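Local coordinates for protein C-glycoside 3-oxidase (Microbacterium trichothecenolyticum, PDB 7DVE) that oxidises the C3 hydroxyl of the sugar in C-glycosides such as isoorientin and mangiferin, using bound FAD and reducing oxygen to hydrogen peroxide, at residues 100-112 and 395-407. Numbering follows the deposited sequence.
Sequences LESGYQADGEDGL and MPAMQLHYTLSDR
Glu-109 reaches from the irregular loop 100-112 to the edge strand 396-401, whose other edge pairs with strand 382-386 in a two-stranded antiparallel sheet of this GMC oxidoreductase. Its CB lies 3.5 Å from Tyr-402 O, and CG rests on the methyl CG2 of Thr-403. With CG anti to the carbonyl carbon (chi1 -63°) and the chain extended beyond it, the carboxylate arrives beside the strand's end. There OE1 accepts from Tyr-402 N at 3.0 Å, well out of the carboxylate plane, while OE2 takes a weak but straight bond from His-401 ND1 at the ring edge. Glutamate suits the place because its length lets one carboxylate serve both a backbone N-H just past the strand and the His-401 ring. A water completes the join: it accepts from Ala-106 N and donates to both Glu-109 OE1 and Leu-400 O.

Asp-110 is one methylene shorter; its OD2 accepts a hydrogen bond from Leu-404 N (2.7 Å), met from above the carboxylate plane. Two backbone bonds also join the segments: Leu-400 N donates to Gly-103 O, and Gly-111 N to Tyr-402 O. Glycine suits position 103, where phi is positive (76°) and CA comes within 3.6 Å of Met-398 O, leaving little room for a side chain.

Inward, Leu-400 CD1 packs against Leu-112 CB and Leu-100 CD1, and Met-398 SD touches Leu-100 CD2; the Met-398 side chain lies about 8 Å from the bound FAD. The side chain of Tyr-402 lies about 9 Å from that of His-444, the probable proton acceptor, and its OH is hydrogen-bonded to the backbone N of Asp-297. One face of its ring receives Leu-112 CD2 in a CH-pi contact, the methyl 3.6 Å from the ring centroid and 16° off the normal.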
loop_
_atom_site.group_PDB
_atom_site.type_symbol
_atom_site.label_atom_id
_atom_site.label_comp_id
_atom_site.label_asym_id
_atom_site.label_seq_id
_atom_site.Cartn_x
_atom_site.Cartn_y
_atom_site.Cartn_z
ATOM N N LEU A 100 -0.113 16.280 3.356
ATOM C CA LEU A 100 -0.158 17.513 2.582
ATOM C C LEU A 100 -0.140 18.706 3.529
ATOM O O LEU A 100 -0.756 18.682 4.601
ATOM C CB LEU A 100 -1.411 17.558 1.712
ATOM C CG LEU A 100 -1.435 16.651 0.478
ATOM C CD1 LEU A 100 -2.753 16.814 -0.274
ATOM C CD2 LEU A 100 -0.263 16.997 -0.418
ATOM N N GLU A 101 0.584 19.756 3.137
ATOM C CA GLU A 101 0.558 20.981 3.916
ATOM C C GLU A 101 -0.687 21.814 3.637
ATOM O O GLU A 101 -1.147 22.556 4.521
ATOM C CB GLU A 101 1.819 21.793 3.646
ATOM C CG GLU A 101 2.791 21.736 4.806
ATOM C CD GLU A 101 4.222 22.028 4.403
ATOM O OE1 GLU A 101 4.792 21.251 3.595
ATOM O OE2 GLU A 101 4.765 23.039 4.897
ATOM N N SER A 102 -1.220 21.726 2.422
ATOM C CA SER A 102 -2.473 22.379 2.049
ATOM C C SER A 102 -3.053 21.626 0.855
ATOM O O SER A 102 -2.451 20.676 0.346
ATOM C CB SER A 102 -2.252 23.857 1.728
ATOM O OG SER A 102 -1.060 24.029 0.981
ATOM N N GLY A 103 -4.225 22.058 0.398
ATOM C CA GLY A 103 -4.846 21.379 -0.723
ATOM C C GLY A 103 -5.493 20.059 -0.399
ATOM O O GLY A 103 -5.911 19.351 -1.311
ATOM N N TYR A 104 -5.583 19.689 0.871
ATOM C CA TYR A 104 -6.192 18.416 1.215
ATOM C C TYR A 104 -7.716 18.488 1.285
ATOM O O TYR A 104 -8.366 17.443 1.380
ATOM C CB TYR A 104 -5.599 17.910 2.539
ATOM C CG TYR A 104 -5.677 18.899 3.684
ATOM C CD1 TYR A 104 -6.847 19.036 4.405
ATOM C CD2 TYR A 104 -4.589 19.693 4.041
ATOM C CE1 TYR A 104 -6.945 19.914 5.452
ATOM C CE2 TYR A 104 -4.681 20.602 5.091
ATOM C CZ TYR A 104 -5.877 20.701 5.793
ATOM O OH TYR A 104 -6.040 21.575 6.844
ATOM N N GLN A 105 -8.306 19.682 1.223
ATOM C CA GLN A 105 -9.751 19.825 1.347
ATOM C C GLN A 105 -10.178 21.123 0.681
ATOM O O GLN A 105 -9.550 22.169 0.888
ATOM C CB GLN A 105 -10.200 19.815 2.807
ATOM C CG GLN A 105 -11.653 20.240 2.964
ATOM C CD GLN A 105 -12.047 20.536 4.406
ATOM O OE1 GLN A 105 -11.673 19.813 5.343
ATOM N NE2 GLN A 105 -12.817 21.600 4.584
ATOM N N ALA A 106 -11.236 21.043 -0.122
ATOM C CA ALA A 106 -11.821 22.180 -0.803
ATOM C C ALA A 106 -13.021 22.677 -0.012
ATOM O O ALA A 106 -13.567 21.955 0.820
ATOM C CB ALA A 106 -12.241 21.796 -2.229
ATOM N N ASP A 107 -13.418 23.928 -0.288
ATOM C CA ASP A 107 -14.565 24.562 0.353
ATOM C C ASP A 107 -15.785 23.661 0.333
ATOM O O ASP A 107 -16.288 23.308 -0.739
ATOM C CB ASP A 107 -14.921 25.886 -0.354
ATOM C CG ASP A 107 -13.806 26.921 -0.307
ATOM O OD1 ASP A 107 -12.776 26.639 0.329
ATOM O OD2 ASP A 107 -13.976 28.029 -0.904
ATOM N N GLY A 108 -16.317 23.362 1.513
ATOM C CA GLY A 108 -17.583 22.666 1.586
ATOM C C GLY A 108 -17.498 21.170 1.372
ATOM O O GLY A 108 -18.542 20.512 1.321
ATOM N N GLU A 109 -16.296 20.613 1.265
ATOM C CA GLU A 109 -16.060 19.203 0.977
ATOM C C GLU A 109 -15.462 18.510 2.187
ATOM O O GLU A 109 -14.848 19.145 3.048
ATOM C CB GLU A 109 -15.121 19.049 -0.226
ATOM C CG GLU A 109 -15.726 19.611 -1.508
ATOM C CD GLU A 109 -14.920 19.292 -2.752
ATOM O OE1 GLU A 109 -13.907 18.586 -2.623
ATOM O OE2 GLU A 109 -15.322 19.728 -3.866
ATOM N N ASP A 110 -15.630 17.183 2.238
ATOM C CA ASP A 110 -14.989 16.396 3.289
ATOM C C ASP A 110 -13.474 16.433 3.168
ATOM O O ASP A 110 -12.765 16.467 4.184
ATOM C CB ASP A 110 -15.488 14.951 3.251
ATOM C CG ASP A 110 -16.992 14.867 3.373
ATOM O OD1 ASP A 110 -17.504 14.957 4.508
ATOM O OD2 ASP A 110 -17.675 14.722 2.331
ATOM N N GLY A 111 -12.960 16.413 1.938
ATOM C CA GLY A 111 -11.532 16.246 1.679
ATOM C C GLY A 111 -10.971 14.948 2.246
ATOM O O GLY A 111 -11.682 14.049 2.699
ATOM N N LEU A 112 -9.636 14.880 2.208
ATOM C CA LEU A 112 -8.857 13.794 2.796
ATOM C C LEU A 112 -7.832 14.414 3.740
ATOM O O LEU A 112 -6.638 14.491 3.414
ATOM C CB LEU A 112 -8.178 12.961 1.711
ATOM C CG LEU A 112 -9.091 12.149 0.776
ATOM C CD1 LEU A 112 -8.255 11.500 -0.327
ATOM C CD2 LEU A 112 -9.815 11.071 1.575
ATOM N N MET A 395 7.176 19.778 -7.855
ATOM C CA MET A 395 6.159 19.059 -8.602
ATOM C C MET A 395 4.831 19.778 -8.447
ATOM O O MET A 395 4.607 20.441 -7.431
ATOM C CB MET A 395 6.048 17.621 -8.089
ATOM C CG MET A 395 7.218 16.712 -8.466
ATOM S SD MET A 395 7.817 16.865 -10.168
ATOM C CE MET A 395 6.700 15.764 -11.031
ATOM N N PRO A 396 3.948 19.693 -9.442
ATOM C CA PRO A 396 2.726 20.510 -9.402
ATOM C C PRO A 396 1.898 20.195 -8.170
ATOM O O PRO A 396 1.638 19.027 -7.857
ATOM C CB PRO A 396 1.990 20.146 -10.696
ATOM C CG PRO A 396 2.971 19.454 -11.556
ATOM C CD PRO A 396 4.205 19.118 -10.772
ATOM N N ALA A 397 1.516 21.250 -7.447
ATOM C CA ALA A 397 0.855 21.074 -6.166
ATOM C C ALA A 397 -0.522 20.457 -6.360
ATOM O O ALA A 397 -1.194 20.698 -7.362
ATOM C CB ALA A 397 0.749 22.404 -5.419
ATOM N N MET A 398 -0.924 19.629 -5.394
ATOM C CA MET A 398 -2.189 18.905 -5.413
ATOM C C MET A 398 -3.293 19.658 -4.690
ATOM O O MET A 398 -3.074 20.313 -3.665
ATOM C CB MET A 398 -2.074 17.505 -4.782
ATOM C CG MET A 398 -0.779 16.759 -4.985
ATOM S SD MET A 398 -0.750 15.237 -4.004
ATOM C CE MET A 398 0.339 14.238 -5.036
ATOM N N GLN A 399 -4.491 19.530 -5.245
ATOM C CA GLN A 399 -5.735 19.903 -4.597
ATOM C C GLN A 399 -6.590 18.647 -4.591
ATOM O O GLN A 399 -6.719 17.975 -5.619
ATOM C CB GLN A 399 -6.443 21.060 -5.322
ATOM C CG GLN A 399 -7.833 21.326 -4.792
ATOM C CD GLN A 399 -7.803 21.840 -3.355
ATOM O OE1 GLN A 399 -6.984 22.707 -3.024
ATOM N NE2 GLN A 399 -8.688 21.309 -2.494
ATOM N N LEU A 400 -7.106 18.292 -3.425
ATOM C CA LEU A 400 -7.879 17.074 -3.246
ATOM C C LEU A 400 -9.358 17.437 -3.205
ATOM O O LEU A 400 -9.762 18.335 -2.454
ATOM C CB LEU A 400 -7.461 16.344 -1.967
ATOM C CG LEU A 400 -6.098 15.621 -1.938
ATOM C CD1 LEU A 400 -5.976 14.721 -0.702
ATOM C CD2 LEU A 400 -5.843 14.832 -3.213
ATOM N N HIS A 401 -10.156 16.751 -4.024
ATOM C CA HIS A 401 -11.604 16.921 -4.052
ATOM C C HIS A 401 -12.233 15.614 -3.586
ATOM O O HIS A 401 -12.019 14.567 -4.205
ATOM C CB HIS A 401 -12.099 17.277 -5.455
ATOM C CG HIS A 401 -11.663 18.626 -5.945
ATOM N ND1 HIS A 401 -12.399 19.768 -5.719
ATOM C CD2 HIS A 401 -10.611 19.003 -6.710
ATOM C CE1 HIS A 401 -11.801 20.799 -6.291
ATOM N NE2 HIS A 401 -10.715 20.363 -6.900
ATOM N N TYR A 402 -13.031 15.675 -2.526
ATOM C CA TYR A 402 -13.502 14.441 -1.919
ATOM C C TYR A 402 -14.768 14.706 -1.126
ATOM O O TYR A 402 -14.783 15.553 -0.226
ATOM C CB TYR A 402 -12.438 13.852 -1.022
ATOM C CG TYR A 402 -12.566 12.370 -0.802
ATOM C CD1 TYR A 402 -12.195 11.459 -1.795
ATOM C CD2 TYR A 402 -13.051 11.873 0.404
ATOM C CE1 TYR A 402 -12.303 10.098 -1.582
ATOM C CE2 TYR A 402 -13.173 10.521 0.616
ATOM C CZ TYR A 402 -12.790 9.634 -0.370
ATOM O OH TYR A 402 -12.904 8.278 -0.138
ATOM N N THR A 403 -15.815 13.961 -1.447
ATOM C CA THR A 403 -17.110 14.105 -0.810
ATOM C C THR A 403 -17.624 12.722 -0.427
ATOM O O THR A 403 -17.459 11.752 -1.170
ATOM C CB THR A 403 -18.118 14.852 -1.735
ATOM O OG1 THR A 403 -18.184 14.231 -3.043
ATOM C CG2 THR A 403 -17.706 16.318 -1.891
ATOM N N LEU A 404 -18.203 12.642 0.766
ATOM C CA LEU A 404 -18.951 11.480 1.211
ATOM C C LEU A 404 -20.385 11.594 0.714
ATOM O O LEU A 404 -21.068 12.582 1.002
ATOM C CB LEU A 404 -18.918 11.393 2.737
ATOM C CG LEU A 404 -17.550 11.135 3.389
ATOM C CD1 LEU A 404 -17.681 10.643 4.827
ATOM C CD2 LEU A 404 -16.723 10.176 2.560
ATOM N N SER A 405 -20.840 10.598 -0.040
ATOM C CA SER A 405 -22.247 10.546 -0.402
ATOM C C SER A 405 -23.053 9.968 0.762
ATOM O O SER A 405 -22.500 9.471 1.751
ATOM C CB SER A 405 -22.447 9.717 -1.674
ATOM O OG SER A 405 -22.287 8.333 -1.406
ATOM N N ASP A 406 -24.383 10.047 0.637
ATOM C CA ASP A 406 -25.271 9.463 1.637
ATOM C C ASP A 406 -25.063 7.961 1.769
ATOM O O ASP A 406 -25.214 7.398 2.865
ATOM C CB ASP A 406 -26.706 9.755 1.256
ATOM C CG ASP A 406 -26.892 11.186 0.808
ATOM O OD1 ASP A 406 -26.348 11.520 -0.282
ATOM O OD2 ASP A 406 -27.551 11.968 1.527
ATOM N N ARG A 407 -24.703 7.292 0.670
ATOM C CA ARG A 407 -24.395 5.872 0.758
ATOM C C ARG A 407 -23.139 5.652 1.587
ATOM O O ARG A 407 -23.058 4.683 2.356
ATOM C CB ARG A 407 -24.274 5.270 -0.654
ATOM C CG ARG A 407 -25.559 5.426 -1.501
ATOM C CD ARG A 407 -25.660 4.464 -2.725
ATOM N NE ARG A 407 -24.590 4.662 -3.702
ATOM C CZ ARG A 407 -24.450 3.988 -4.841
ATOM N NH1 ARG A 407 -25.336 3.071 -5.225
ATOM N NH2 ARG A 407 -23.395 4.240 -5.617
HETATM O O HOH W 1 -11.832 18.347 -0.911
#